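Local coordinates for salmonella typhimurium DB7155 bacteriophage DET7 tailspike (Bacteriophage, PDB 2V5I), which serves as the receptor-binding tailspike of the phage, binding the O-antigen of its Salmonella host and hydrolysing it, at residues A[369-374]-A[395-400]; A[417-422]-A[431-436]; A[384-389]-A[409-414]; A[322-327]-A[344-349]. All coordinates share one frame; numbering follows the deposited sequence. Where two conformers were deposited one is given.

The four contacts sample successive coils of one parallel beta-helix, and each ties a strand to its counterpart about one turn later. Interaction 4 comes first along the chain, followed by interaction 1, whose segments alternate with those of interaction 3, and then by interaction 2. Interactions 4, 1 and 2 follow neighbouring strands (323-330, 345-352, 371-374, 393-398, 417-423, 435-448), while interaction 3 belongs to another face of the coil. Centres of 1 and 3 lie about 12 Å apart, with Val373 and Ile386 touching between them; those of 2 and 4 are about 19 Å apart. Interactions 1, 2 and 4 also meet neighbouring subunits of the trimer; interaction 3 does not.

Interaction 1: residues A[369-374]-A[395-400]; sequences SNITVI and NGIRAA
Ser369 opens the contact against Asn395: its OG receives a weak hydrogen bond from Asn395 ND2, which also reaches weakly to Ala400 of a second subunit. At Asn370 the chain turns a corner, and its backbone N bonds to Asn395 O at 3.0 Å. The side chain of Asn370 leaves with CG anti to the backbone N (chi1 -160°), and OD1 accepts Arg398 NH2 at 2.9 Å. This donor lies well above the amide plane, which stands nearly perpendicular to the guanidinium, whereas OD1 itself sits in the guanidinium plane. Asn370 ND2 is bound by Asn348 of the preceding coil, which would help fix the amide's rotation.

Such matching of like positions, with parallel pairing and a corner repeated at Asn370 and Gly396, is the hallmark of the parallel beta-helix. Gly396 adopts backbone angles (phi 90°) that suit a residue without CB, since a CB there would collide with the carbonyl oxygen before it. Beyond it, Ile371 N bonds Gly396 O in a nearly straight line, and Ile371 O takes Arg398 N. On the face with Ile397, Ile371 CB packs against CG1 of that residue at 4.2 Å.

Thr372, on the opposite face, offers OG1 to the side of the guanidinium: Arg398 NE at 2.7 Å and NH2 at 3.1 Å both grip this single oxygen, which lies almost in the guanidinium plane. The Arg398 chain bends at chi3 (-67°), which swings NE round. Val373 N then bonds Arg398 O, and Ile374 lays CG2 against that same oxygen at 3.6 Å.

Interaction 2: residues A[417-422]-A[431-436]; sequences STISGL and ILVGNL
Ser417 and Asn435 begin a short parallel pairing in which the chain of 431-436 first approaches strand 417-422 from a distance and then joins it. Strand 431-433 keeps 8.0 Å from the axis of 417-422 and runs at 121° to it; after the corner at Gly434 the chain turns to lie alongside. Asn435 N bonds Ser417 O at 3.1 Å, and Asn435 O in turn receives Ile419 N at 3.0 Å, so that one residue of the later coil bridges two of the earlier. The CA atoms of Thr418 and Leu436 add CH···O contacts to Asn435 O and Ile419 O.

The corner lets one six-residue segment contribute to two faces of the parallel beta-helix: Ile431 and Val433 of its first half turn to the apolar interior, while its second half stacks on strand 417-422 as the next rung.

Inside, Ile419 meets both halves. In the conformer of Val433 given, Ile419 CD1 comes to 3.6 Å from Val433 CG1, the two side chains crossing at about a right angle, while Ile419 CG2 lies 3.9 Å from Leu436 CD1. That methyl of Leu436 also rests on Ile419 O at 3.5 Å. Leu422 holds its CG anti to the backbone N (chi1 176°). Its CD2 meets Ile431 CD1 tip to tip at 3.9 Å.

On the other face Thr418 and Asn435 lie side by side and point the same way; a water joins Thr418 OG1 to Asn435 ND2. Phe449 of a second subunit covers Ile431, Val433 and Leu436, and Val440 of the third packs on Leu422.

Interaction 3: residues A[384-389]-A[409-414]; sequences DQIIII and GLVISA
Asp384 reaches over the start of segment 409-414 and holds it by a nearly straight hydrogen bond: Leu410 N donates to OD1 at 2.8 Å, meeting that oxygen on its anti side and 22° out of the carboxylate plane. The same oxygen rests 3.4 Å from Leu410 CB, with the two side chains side by side and pointing the same way. The other oxygen, OD2, lies 3.4 Å from Ser413 CB, so the carboxylate spans two residues of the later coil.

Ser413, the second large contributor, is clasped mainly through its backbone. Its N bonds Ile386 O at 2.9 Å almost along the C=O axis, and its O receives Ile388 N at 3.0 Å. Its hydroxyl is joined to a water that also makes a weak bond to Ile388 O.

Ile386 turns to the opposite face, where its CD1 lies 3.9 Å from Ile412 CG1, the two side chains again side by side and pointing the same way; its CB and N both approach Val411 O, the N as a bent hydrogen bond. Such stacking of like residues on successive rungs is characteristic of a parallel beta-helix. Strands 386-388 and 412-414 run within 1° of parallel, between strand 357-364, which pairs with the former, and strand 431-433, whose Val433 and Leu432 touch Ile412 and Ser413.

Interaction 4: residues A[322-327]-A[344-349]; sequences HLVDNI and GYVSNV
Asp325 OD1 is gripped by Ser347 OG of the next coil, which donates to it at 2.7 Å, arriving on the anti side and 24° out of the carboxylate plane. Asn348 ND2 makes a close second contact to the same oxygen, but only as a weak, strongly bent bond. This polar cluster bridges successive rungs of the parallel beta-helix, where Asp325 pairs with Ser347 in register. Two torsions bring the groups together: Asp325 CG is anti to the backbone N (chi1 180°), and Ser347 OG stands between the backbone N and the carbonyl carbon (chi1 51°). The Asn348 amide has further partners, with OD1 bound by Asn370 of the following coil and ND2 bound to Thr350 of a second subunit, which would help hold its orientation.

Ser347 N bonds Val324 O at 3.2 Å, and a water beside this direct bond donates to both Val324 O and Ser347 OG. Beyond the corner Ile327 N bonds Asn348 O. Near the start of the pairing the chains stand farther apart, and a water bridges them by accepting from Val324 N and donating to Tyr345 O. Tyr345 OH hydrogen-bonds Asp375 of the second subunit.

The opposite face is apolar. Val324 and Val346 lie side by side with their CG1 atoms 4.1 Å apart; past the corner Ile327 and Val349 repeat the arrangement, Ile327 CG1 resting 3.9 Å from Val349 CG2.

Interaction 1: residues A[369-374]-A[395-400]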
# COMPACT_ATOMS: atom_id res chain seq x y z
N SER A 369 -2.62 -4.05 -10.76
CA SER A 369 -3.65 -3.38 -9.98
C SER A 369 -3.01 -2.36 -9.05
O SER A 369 -1.96 -2.62 -8.45
CB SER A 369 -4.48 -4.38 -9.18
OG SER A 369 -4.97 -5.44 -10.02
N ASN A 370 -3.64 -1.19 -8.93
CA ASN A 370 -3.26 -0.17 -7.95
C ASN A 370 -1.85 0.34 -8.21
O ASN A 370 -0.92 0.16 -7.43
CB ASN A 370 -3.39 -0.68 -6.52
CG ASN A 370 -3.48 0.44 -5.53
OD1 ASN A 370 -3.95 1.53 -5.87
ND2 ASN A 370 -3.00 0.20 -4.32
N ILE A 371 -1.70 0.91 -9.40
CA ILE A 371 -0.41 1.36 -10.00
C ILE A 371 -0.36 2.89 -10.02
O ILE A 371 -1.33 3.55 -10.36
CB ILE A 371 -0.25 0.83 -11.47
CG1 ILE A 371 -0.45 -0.69 -11.56
CG2 ILE A 371 1.12 1.17 -12.01
CD1 ILE A 371 0.51 -1.53 -10.77
N THR A 372 0.81 3.44 -9.70
CA THR A 372 1.02 4.90 -9.83
C THR A 372 2.28 5.05 -10.67
O THR A 372 3.33 4.48 -10.32
CB THR A 372 1.27 5.54 -8.43
OG1 THR A 372 0.09 5.41 -7.61
CG2 THR A 372 1.66 7.00 -8.53
N VAL A 373 2.19 5.73 -11.82
CA VAL A 373 3.37 6.02 -12.66
C VAL A 373 3.22 7.46 -13.10
O VAL A 373 2.50 7.74 -14.08
CB VAL A 373 3.46 5.09 -13.90
CG1 VAL A 373 4.72 5.43 -14.67
CG2 VAL A 373 3.53 3.67 -13.52
N ILE A 374 3.94 8.37 -12.44
CA ILE A 374 3.68 9.79 -12.58
C ILE A 374 4.99 10.57 -12.74
O ILE A 374 6.00 10.18 -12.17
CB ILE A 374 2.89 10.36 -11.39
CG1 ILE A 374 3.64 10.22 -10.09
CG2 ILE A 374 1.50 9.68 -11.29
CD1 ILE A 374 2.97 10.81 -8.94
N ASN A 395 -6.07 -2.37 -13.51
CA ASN A 395 -7.19 -2.01 -12.65
C ASN A 395 -6.69 -0.93 -11.70
O ASN A 395 -6.11 -1.26 -10.66
CB ASN A 395 -7.56 -3.18 -11.71
CG ASN A 395 -8.15 -4.36 -12.40
OD1 ASN A 395 -9.05 -4.21 -13.21
ND2 ASN A 395 -7.66 -5.59 -12.05
N GLY A 396 -6.90 0.35 -12.01
CA GLY A 396 -6.57 1.41 -11.11
C GLY A 396 -5.15 1.89 -11.35
O GLY A 396 -4.19 1.23 -10.97
N ILE A 397 -5.02 3.03 -12.02
CA ILE A 397 -3.71 3.57 -12.40
C ILE A 397 -3.77 5.09 -12.38
O ILE A 397 -4.58 5.71 -13.04
CB ILE A 397 -3.20 2.99 -13.75
CG1 ILE A 397 -1.86 3.65 -14.13
CG2 ILE A 397 -4.25 3.10 -14.89
CD1 ILE A 397 -1.08 2.91 -15.20
N ARG A 398 -2.82 5.67 -11.65
CA ARG A 398 -2.62 7.11 -11.60
C ARG A 398 -1.46 7.41 -12.50
O ARG A 398 -0.40 6.82 -12.34
CB ARG A 398 -2.32 7.52 -10.15
CG ARG A 398 -3.54 7.30 -9.27
CD ARG A 398 -3.26 7.06 -7.88
NE ARG A 398 -2.56 5.81 -7.63
CZ ARG A 398 -3.11 4.69 -7.21
NH1 ARG A 398 -4.42 4.60 -7.06
NH2 ARG A 398 -2.32 3.65 -6.96
N ALA A 399 -1.70 8.24 -13.52
CA ALA A 399 -0.75 8.43 -14.61
C ALA A 399 -0.41 9.90 -14.91
O ALA A 399 0.07 10.18 -16.01
CB ALA A 399 -1.25 7.78 -15.88
N ALA A 400 -0.66 10.83 -14.01
CA ALA A 400 -0.24 12.23 -14.21
C ALA A 400 0.22 12.85 -12.90
O ALA A 400 -0.48 12.75 -11.90
CB ALA A 400 -1.37 13.08 -14.77
O HOH W 1 0.33 2.39 -6.04

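Interaction 2: residues A[417-422]-A[431-436]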
# COMPACT_ATOMS: atom_id res chain seq x y z
N SER A 417 -4.32 -4.03 -24.29
CA SER A 417 -4.76 -4.14 -22.91
C SER A 417 -6.11 -3.46 -22.68
O SER A 417 -6.47 -2.54 -23.42
CB SER A 417 -3.72 -3.51 -22.01
OG SER A 417 -2.50 -4.25 -22.08
N THR A 418 -6.78 -3.86 -21.60
CA THR A 418 -7.95 -3.17 -21.11
C THR A 418 -7.59 -2.48 -19.81
O THR A 418 -7.00 -3.11 -18.93
CB THR A 418 -9.08 -4.15 -20.90
OG1 THR A 418 -9.48 -4.66 -22.20
CG2 THR A 418 -10.27 -3.47 -20.22
N ILE A 419 -7.97 -1.20 -19.70
CA ILE A 419 -7.65 -0.38 -18.56
C ILE A 419 -8.93 0.18 -17.96
O ILE A 419 -9.83 0.59 -18.68
CB ILE A 419 -6.68 0.77 -18.95
CG1 ILE A 419 -5.39 0.14 -19.53
CG2 ILE A 419 -6.47 1.69 -17.73
CD1 ILE A 419 -4.32 1.08 -19.76
N SER A 420 -9.04 0.09 -16.63
CA SER A 420 -10.10 0.74 -15.88
C SER A 420 -9.50 1.57 -14.76
O SER A 420 -8.41 1.27 -14.29
CB SER A 420 -11.04 -0.27 -15.21
OG SER A 420 -11.54 -1.18 -16.15
N GLY A 421 -10.20 2.61 -14.33
CA GLY A 421 -9.78 3.35 -13.14
C GLY A 421 -8.57 4.22 -13.38
O GLY A 421 -7.70 4.32 -12.51
N LEU A 422 -8.48 4.80 -14.59
CA LEU A 422 -7.36 5.72 -14.92
C LEU A 422 -7.64 7.09 -14.33
O LEU A 422 -8.69 7.68 -14.63
CB LEU A 422 -7.19 5.80 -16.43
CG LEU A 422 -6.15 6.76 -16.95
CD1 LEU A 422 -4.78 6.42 -16.45
CD2 LEU A 422 -6.19 6.72 -18.51
N ILE A 431 -2.97 8.76 -25.10
CA ILE A 431 -3.27 7.41 -24.66
C ILE A 431 -3.58 6.54 -25.85
O ILE A 431 -4.35 6.95 -26.72
CB ILE A 431 -4.55 7.43 -23.81
CG1 ILE A 431 -4.36 8.25 -22.54
CG2 ILE A 431 -5.01 6.06 -23.48
CD1 ILE A 431 -5.68 8.57 -21.89
N LEU A 432 -2.98 5.36 -25.90
CA LEU A 432 -3.29 4.35 -26.88
C LEU A 432 -3.55 3.08 -26.09
O LEU A 432 -2.65 2.57 -25.46
CB LEU A 432 -2.11 4.15 -27.84
CG LEU A 432 -1.96 2.86 -28.66
CD1 LEU A 432 -2.95 2.82 -29.80
CD2 LEU A 432 -0.53 2.75 -29.23
N VAL A 433 -4.79 2.60 -26.09
CA VAL A 433 -5.16 1.39 -25.37
C VAL A 433 -6.09 0.53 -26.18
O VAL A 433 -6.77 1.05 -27.06
CB VAL A 433 -5.80 1.69 -23.99
CG1 VAL A 433 -4.79 2.32 -23.06
CG2 VAL A 433 -7.04 2.57 -24.14
N GLY A 434 -6.10 -0.77 -25.87
CA GLY A 434 -7.08 -1.70 -26.44
C GLY A 434 -8.52 -1.26 -26.13
O GLY A 434 -9.34 -1.12 -27.02
N ASN A 435 -8.80 -1.07 -24.85
CA ASN A 435 -10.10 -0.58 -24.41
C ASN A 435 -9.92 0.12 -23.07
O ASN A 435 -9.05 -0.22 -22.28
CB ASN A 435 -11.11 -1.68 -24.21
CG ASN A 435 -12.56 -1.19 -24.40
OD1 ASN A 435 -12.82 0.02 -24.64
ND2 ASN A 435 -13.50 -2.10 -24.28
N LEU A 436 -10.68 1.17 -22.89
CA LEU A 436 -10.72 1.91 -21.61
C LEU A 436 -12.17 1.79 -21.15
O LEU A 436 -13.08 2.14 -21.90
CB LEU A 436 -10.35 3.38 -21.83
CG LEU A 436 -10.16 4.24 -20.60
CD1 LEU A 436 -8.98 3.77 -19.83
CD2 LEU A 436 -10.00 5.70 -20.97
O HOH W 2 -12.27 -4.83 -23.63

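Interaction 3: residues A[384-389]-A[409-414]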
# COMPACT_ATOMS: atom_id res chain seq x y z
N ASP A 384 7.48 6.30 -24.64
CA ASP A 384 6.26 6.46 -23.92
C ASP A 384 6.52 6.29 -22.43
O ASP A 384 7.47 5.62 -22.06
CB ASP A 384 5.25 5.43 -24.39
CG ASP A 384 5.08 5.47 -25.93
OD1 ASP A 384 4.98 6.57 -26.49
OD2 ASP A 384 5.09 4.39 -26.55
N GLN A 385 5.64 6.83 -21.59
CA GLN A 385 5.84 6.75 -20.13
C GLN A 385 5.51 5.38 -19.58
O GLN A 385 6.19 4.89 -18.65
CB GLN A 385 5.04 7.82 -19.43
CG GLN A 385 5.55 9.26 -19.74
CD GLN A 385 4.56 10.35 -19.44
OE1 GLN A 385 3.89 10.35 -18.41
NE2 GLN A 385 4.49 11.32 -20.32
N ILE A 386 4.39 4.80 -20.04
CA ILE A 386 3.89 3.54 -19.55
C ILE A 386 3.66 2.68 -20.80
O ILE A 386 2.84 3.03 -21.64
CB ILE A 386 2.55 3.77 -18.79
CG1 ILE A 386 2.74 4.70 -17.57
CG2 ILE A 386 1.92 2.47 -18.40
CD1 ILE A 386 1.41 5.38 -17.12
N ILE A 387 4.35 1.55 -20.91
CA ILE A 387 4.30 0.67 -22.09
C ILE A 387 3.94 -0.73 -21.62
O ILE A 387 4.56 -1.25 -20.69
CB ILE A 387 5.67 0.62 -22.74
CG1 ILE A 387 6.05 2.01 -23.26
CG2 ILE A 387 5.70 -0.47 -23.84
CD1 ILE A 387 7.57 2.31 -23.19
N ILE A 388 2.89 -1.31 -22.21
CA ILE A 388 2.53 -2.70 -22.03
C ILE A 388 2.38 -3.26 -23.43
O ILE A 388 1.63 -2.73 -24.22
CB ILE A 388 1.21 -2.90 -21.23
CG1 ILE A 388 1.30 -2.20 -19.87
CG2 ILE A 388 0.91 -4.38 -21.08
CD1 ILE A 388 -0.01 -2.24 -19.08
N ILE A 389 3.05 -4.37 -23.72
CA ILE A 389 3.08 -4.90 -25.10
C ILE A 389 1.93 -5.85 -25.41
O ILE A 389 1.28 -5.70 -26.44
CB ILE A 389 4.39 -5.67 -25.36
CG1 ILE A 389 5.58 -4.74 -25.19
CG2 ILE A 389 4.37 -6.33 -26.74
CD1 ILE A 389 5.63 -3.54 -26.15
N GLY A 409 6.44 11.30 -27.12
CA GLY A 409 5.85 10.08 -26.61
C GLY A 409 4.43 10.19 -26.10
O GLY A 409 3.89 11.30 -25.92
N LEU A 410 3.86 9.04 -25.84
CA LEU A 410 2.56 8.93 -25.21
C LEU A 410 2.70 8.80 -23.68
O LEU A 410 3.74 8.39 -23.18
CB LEU A 410 1.82 7.69 -25.72
CG LEU A 410 1.58 7.63 -27.23
CD1 LEU A 410 1.15 6.24 -27.67
CD2 LEU A 410 0.52 8.64 -27.53
N VAL A 411 1.61 9.03 -22.98
CA VAL A 411 1.58 8.73 -21.55
C VAL A 411 1.44 7.21 -21.41
O VAL A 411 2.19 6.59 -20.67
CB VAL A 411 0.47 9.47 -20.84
CG1 VAL A 411 0.36 9.03 -19.36
CG2 VAL A 411 0.70 10.94 -20.91
N ILE A 412 0.43 6.63 -22.10
CA ILE A 412 0.19 5.20 -22.07
C ILE A 412 0.18 4.65 -23.49
O ILE A 412 -0.52 5.18 -24.34
CB ILE A 412 -1.20 4.87 -21.45
CG1 ILE A 412 -1.18 5.22 -19.98
CG2 ILE A 412 -1.55 3.35 -21.62
CD1 ILE A 412 -2.56 5.26 -19.33
N SER A 413 0.93 3.57 -23.69
CA SER A 413 0.88 2.76 -24.91
C SER A 413 0.69 1.30 -24.51
O SER A 413 1.64 0.58 -24.13
CB SER A 413 2.18 2.95 -25.66
OG SER A 413 2.26 2.09 -26.79
N ALA A 414 -0.57 0.88 -24.56
CA ALA A 414 -1.01 -0.46 -24.17
C ALA A 414 -2.08 -0.96 -25.11
O ALA A 414 -3.22 -1.20 -24.74
CB ALA A 414 -1.50 -0.45 -22.72
O HOH W 3 3.15 -0.65 -26.45

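Interaction 4: residues A[322-327]-A[344-349]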
# COMPACT_ATOMS: atom_id res chain seq x y z
N HIS A 322 6.85 -13.88 -10.69
CA HIS A 322 7.34 -13.23 -9.49
C HIS A 322 6.21 -12.57 -8.69
O HIS A 322 5.21 -12.14 -9.26
CB HIS A 322 8.43 -12.21 -9.84
CG HIS A 322 9.58 -12.83 -10.56
ND1 HIS A 322 10.31 -13.88 -10.03
CD2 HIS A 322 10.15 -12.57 -11.79
CE1 HIS A 322 11.23 -14.26 -10.90
NE2 HIS A 322 11.17 -13.47 -11.96
N LEU A 323 6.37 -12.52 -7.37
CA LEU A 323 5.42 -11.89 -6.49
C LEU A 323 5.91 -10.45 -6.25
O LEU A 323 6.84 -10.22 -5.45
CB LEU A 323 5.28 -12.66 -5.18
CG LEU A 323 4.38 -12.05 -4.11
CD1 LEU A 323 2.99 -11.79 -4.62
CD2 LEU A 323 4.33 -13.03 -2.91
N VAL A 324 5.30 -9.51 -6.96
CA VAL A 324 5.71 -8.10 -6.98
C VAL A 324 4.62 -7.26 -6.36
O VAL A 324 3.50 -7.22 -6.88
CB VAL A 324 5.96 -7.60 -8.44
CG1 VAL A 324 6.37 -6.13 -8.47
CG2 VAL A 324 7.03 -8.44 -9.09
N ASP A 325 4.92 -6.68 -5.18
CA ASP A 325 3.93 -5.90 -4.41
C ASP A 325 4.62 -4.90 -3.51
O ASP A 325 5.61 -5.19 -2.86
CB ASP A 325 3.09 -6.86 -3.51
CG ASP A 325 2.05 -6.14 -2.66
OD1 ASP A 325 1.07 -5.62 -3.22
OD2 ASP A 325 2.19 -6.11 -1.41
N ASN A 326 4.09 -3.68 -3.50
CA ASN A 326 4.53 -2.62 -2.63
C ASN A 326 5.99 -2.23 -2.87
O ASN A 326 6.83 -2.29 -2.00
CB ASN A 326 4.33 -2.97 -1.15
CG ASN A 326 4.64 -1.80 -0.25
OD1 ASN A 326 4.54 -0.66 -0.68
ND2 ASN A 326 4.99 -2.07 1.00
N ILE A 327 6.25 -1.86 -4.12
CA ILE A 327 7.58 -1.37 -4.50
C ILE A 327 7.52 0.07 -4.95
O ILE A 327 6.51 0.53 -5.46
CB ILE A 327 8.23 -2.28 -5.60
CG1 ILE A 327 7.39 -2.40 -6.86
CG2 ILE A 327 8.52 -3.67 -5.03
CD1 ILE A 327 8.13 -2.86 -8.04
N GLY A 344 0.37 -14.11 -14.28
CA GLY A 344 0.80 -13.43 -13.07
C GLY A 344 0.10 -12.11 -12.74
O GLY A 344 -0.79 -11.65 -13.45
N TYR A 345 0.54 -11.57 -11.59
CA TYR A 345 -0.06 -10.39 -10.93
C TYR A 345 1.02 -9.42 -10.50
O TYR A 345 2.11 -9.84 -10.06
CB TYR A 345 -0.91 -10.84 -9.73
CG TYR A 345 -2.12 -11.65 -10.16
CD1 TYR A 345 -2.00 -13.00 -10.42
CD2 TYR A 345 -3.33 -11.07 -10.44
CE1 TYR A 345 -3.09 -13.75 -10.89
CE2 TYR A 345 -4.42 -11.80 -10.88
CZ TYR A 345 -4.24 -13.16 -11.20
OH TYR A 345 -5.29 -13.91 -11.65
N VAL A 346 0.74 -8.13 -10.60
CA VAL A 346 1.63 -7.07 -10.10
C VAL A 346 0.69 -6.10 -9.37
O VAL A 346 -0.38 -5.79 -9.87
CB VAL A 346 2.28 -6.33 -11.26
CG1 VAL A 346 3.06 -5.15 -10.77
CG2 VAL A 346 3.15 -7.26 -12.01
N SER A 347 1.01 -5.74 -8.12
CA SER A 347 0.15 -4.84 -7.36
C SER A 347 0.91 -3.81 -6.54
O SER A 347 2.04 -4.03 -6.11
CB SER A 347 -0.74 -5.61 -6.36
OG SER A 347 0.04 -6.49 -5.54
N ASN A 348 0.28 -2.66 -6.38
CA ASN A 348 0.74 -1.69 -5.44
C ASN A 348 2.16 -1.23 -5.77
O ASN A 348 3.11 -1.35 -4.97
CB ASN A 348 0.61 -2.21 -4.00
CG ASN A 348 -0.79 -2.80 -3.72
OD1 ASN A 348 -1.82 -2.31 -4.22
ND2 ASN A 348 -0.81 -3.90 -2.99
N VAL A 349 2.29 -0.67 -6.97
CA VAL A 349 3.56 -0.19 -7.49
C VAL A 349 3.50 1.31 -7.56
O VAL A 349 2.51 1.83 -8.03
CB VAL A 349 3.76 -0.76 -8.93
CG1 VAL A 349 4.88 -0.07 -9.69
CG2 VAL A 349 4.03 -2.26 -8.87
O HOH W 4 2.91 -13.12 -10.45
O HOH W 5 4.71 -10.47 -11.67
O HOH W 6 2.37 -10.74 -7.56
O HOH W 7 0.76 -8.87 -6.57
O HOH W 8 3.97 1.31 -3.74